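Long-range contact in putative lipase/esterase (Lactobacillus plantarum WCFS1, PDB 3BXP), which probably hydrolyses carboxylic ester bonds, as a putative lipase/esterase of the alpha/beta-hydrolase clan: residues A130-L135 and L186-S191. Numbering follows the deposited sequence.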
loop_
_atom_site.group_PDB
_atom_site.type_symbol
_atom_site.label_atom_id
_atom_site.label_comp_id
_atom_site.label_asym_id
_atom_site.label_seq_id
_atom_site.Cartn_x
_atom_site.Cartn_y
_atom_site.Cartn_z
ATOM N N ALA B 130 -13.645 -8.232 18.545
ATOM C CA ALA B 130 -14.952 -8.809 18.190
ATOM C C ALA B 130 -14.806 -10.185 17.531
ATOM O O ALA B 130 -15.813 -10.848 17.340
ATOM C CB ALA B 130 -15.808 -7.864 17.254
ATOM N N THR B 131 -13.565 -10.572 17.195
ATOM C CA THR B 131 -13.283 -11.786 16.429
ATOM C C THR B 131 -12.511 -12.787 17.288
ATOM O O THR B 131 -12.089 -13.862 16.819
ATOM C CB THR B 131 -12.486 -11.480 15.095
ATOM O OG1 THR B 131 -11.294 -10.784 15.428
ATOM C CG2 THR B 131 -13.293 -10.686 14.053
ATOM N N GLN B 132 -12.338 -12.449 18.564
ATOM C CA GLN B 132 -11.748 -13.374 19.577
ATOM C C GLN B 132 -12.713 -13.637 20.739
ATOM O O GLN B 132 -13.059 -12.726 21.489
ATOM C CB GLN B 132 -10.474 -12.787 20.165
ATOM C CG GLN B 132 -9.398 -12.631 19.185
ATOM C CD GLN B 132 -8.183 -11.952 19.745
ATOM O OE1 GLN B 132 -7.638 -12.388 20.746
ATOM N NE2 GLN B 132 -7.722 -10.898 19.077
ATOM N N PRO B 133 -13.152 -14.897 20.903
ATOM C CA PRO B 133 -14.210 -15.180 21.883
ATOM C C PRO B 133 -13.876 -14.654 23.279
ATOM O O PRO B 133 -14.741 -14.179 24.001
ATOM C CB PRO B 133 -14.284 -16.715 21.886
ATOM C CG PRO B 133 -13.731 -17.116 20.522
ATOM C CD PRO B 133 -12.697 -16.098 20.182
ATOM N N GLU B 134 -12.617 -14.762 23.646
ATOM C CA GLU B 134 -12.213 -14.421 24.999
ATOM C C GLU B 134 -12.379 -12.919 25.161
ATOM O O GLU B 134 -12.873 -12.460 26.190
ATOM C CB GLU B 134 -10.759 -14.822 25.264
ATOM N N LEU B 135 -11.966 -12.160 24.138
ATOM C CA LEU B 135 -12.059 -10.691 24.184
ATOM C C LEU B 135 -13.512 -10.186 24.071
ATOM O O LEU B 135 -13.877 -9.177 24.710
ATOM C CB LEU B 135 -11.160 -10.036 23.128
ATOM C CG LEU B 135 -9.657 -10.233 23.308
ATOM C CD1 LEU B 135 -8.951 -9.319 22.367
ATOM C CD2 LEU B 135 -9.181 -9.947 24.760
ATOM N N LEU B 186 -3.750 -6.844 18.570
ATOM C CA LEU B 186 -4.959 -7.647 18.763
ATOM C C LEU B 186 -5.345 -8.417 17.493
ATOM O O LEU B 186 -6.384 -9.097 17.440
ATOM C CB LEU B 186 -6.130 -6.765 19.211
ATOM C CG LEU B 186 -5.896 -5.884 20.460
ATOM C CD1 LEU B 186 -7.093 -5.004 20.819
ATOM C CD2 LEU B 186 -5.530 -6.729 21.631
ATOM N N VAL B 187 -4.508 -8.291 16.462
ATOM C CA VAL B 187 -4.725 -8.999 15.197
ATOM C C VAL B 187 -4.452 -10.504 15.418
ATOM O O VAL B 187 -3.497 -10.876 16.105
ATOM C CB VAL B 187 -3.837 -8.458 14.049
ATOM C CG1 VAL B 187 -3.928 -9.353 12.794
ATOM C CG2 VAL B 187 -4.202 -6.960 13.745
ATOM N N THR B 188 -5.323 -11.327 14.846
ATOM C CA THR B 188 -5.151 -12.793 14.826
ATOM C C THR B 188 -5.699 -13.283 13.465
ATOM O O THR B 188 -6.227 -12.509 12.689
ATOM C CB THR B 188 -5.935 -13.512 15.956
ATOM O OG1 THR B 188 -7.345 -13.483 15.667
ATOM C CG2 THR B 188 -5.645 -12.886 17.350
ATOM N N PRO B 189 -5.492 -14.552 13.145
ATOM C CA PRO B 189 -6.020 -15.017 11.873
ATOM C C PRO B 189 -7.536 -14.897 11.781
ATOM O O PRO B 189 -8.094 -15.038 10.688
ATOM C CB PRO B 189 -5.552 -16.481 11.857
ATOM C CG PRO B 189 -4.262 -16.400 12.584
ATOM C CD PRO B 189 -4.587 -15.538 13.748
ATOM N N ALA B 190 -8.189 -14.637 12.905
ATOM C CA ALA B 190 -9.658 -14.476 12.958
ATOM C C ALA B 190 -10.132 -13.065 12.566
ATOM O O ALA B 190 -11.327 -12.831 12.375
ATOM C CB ALA B 190 -10.182 -14.818 14.368
ATOM N N SER B 191 -9.203 -12.113 12.519
ATOM C CA SER B 191 -9.537 -10.727 12.181
ATOM C C SER B 191 -10.167 -10.734 10.779
ATOM O O SER B 191 -9.728 -11.501 9.920
ATOM C CB SER B 191 -8.305 -9.817 12.193
ATOM O OG SER B 191 -7.814 -9.645 13.515
HETATM O O HOH W 1 -8.591 -11.013 15.854
#
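T131 and S191 touch, OG1 of T131 lying 3.7 Å from CA of S191, and their hydroxyls, OG1 and OG, 4.1 Å apart, are joined by one water, which T188 and L186 share. The water donates to T131 OG1 at 2.7 Å, lies 2.8 Å from S191 OG and equally close to T188 OG1, and gives a weak bond to the carbonyl O of L186. The T131 rotamer, chi1 56°, puts OG1 on the water; the one proton of this hydroxyl is left to serve the carbonyl oxygens of N127 and G128, in the last turn of helix 118-129. Through T131 OG1 the water links the residues just after that helix to the loop before strand 194-199.

A second polar approach is less regular. Q132, the N-cap residue of helix 133-138, has a chain extended beyond CG that carries CD toward the loop, and NE2 ends 2.8 Å from L186 O at an angle too poor for a hydrogen bond; NE2 has a weak bond to G128 O instead.

Van der Waals contacts surround these groups. The amide of Q132 rests against T188 CG2, 3.6 Å from CD, while A190 CB abuts T131 O; the apolar pair is L135 CD1 and L186 CD2, at 4.4 Å. An alanine in place of Q132 would probably leave the T188 methyl without its amide cover and G128 O without this weak donor. The type I turn T188-S191, closed by S191 N to T188 O at 3.0 Å, is thus joined to the residues before helix 133-138 through water and van der Waals contact.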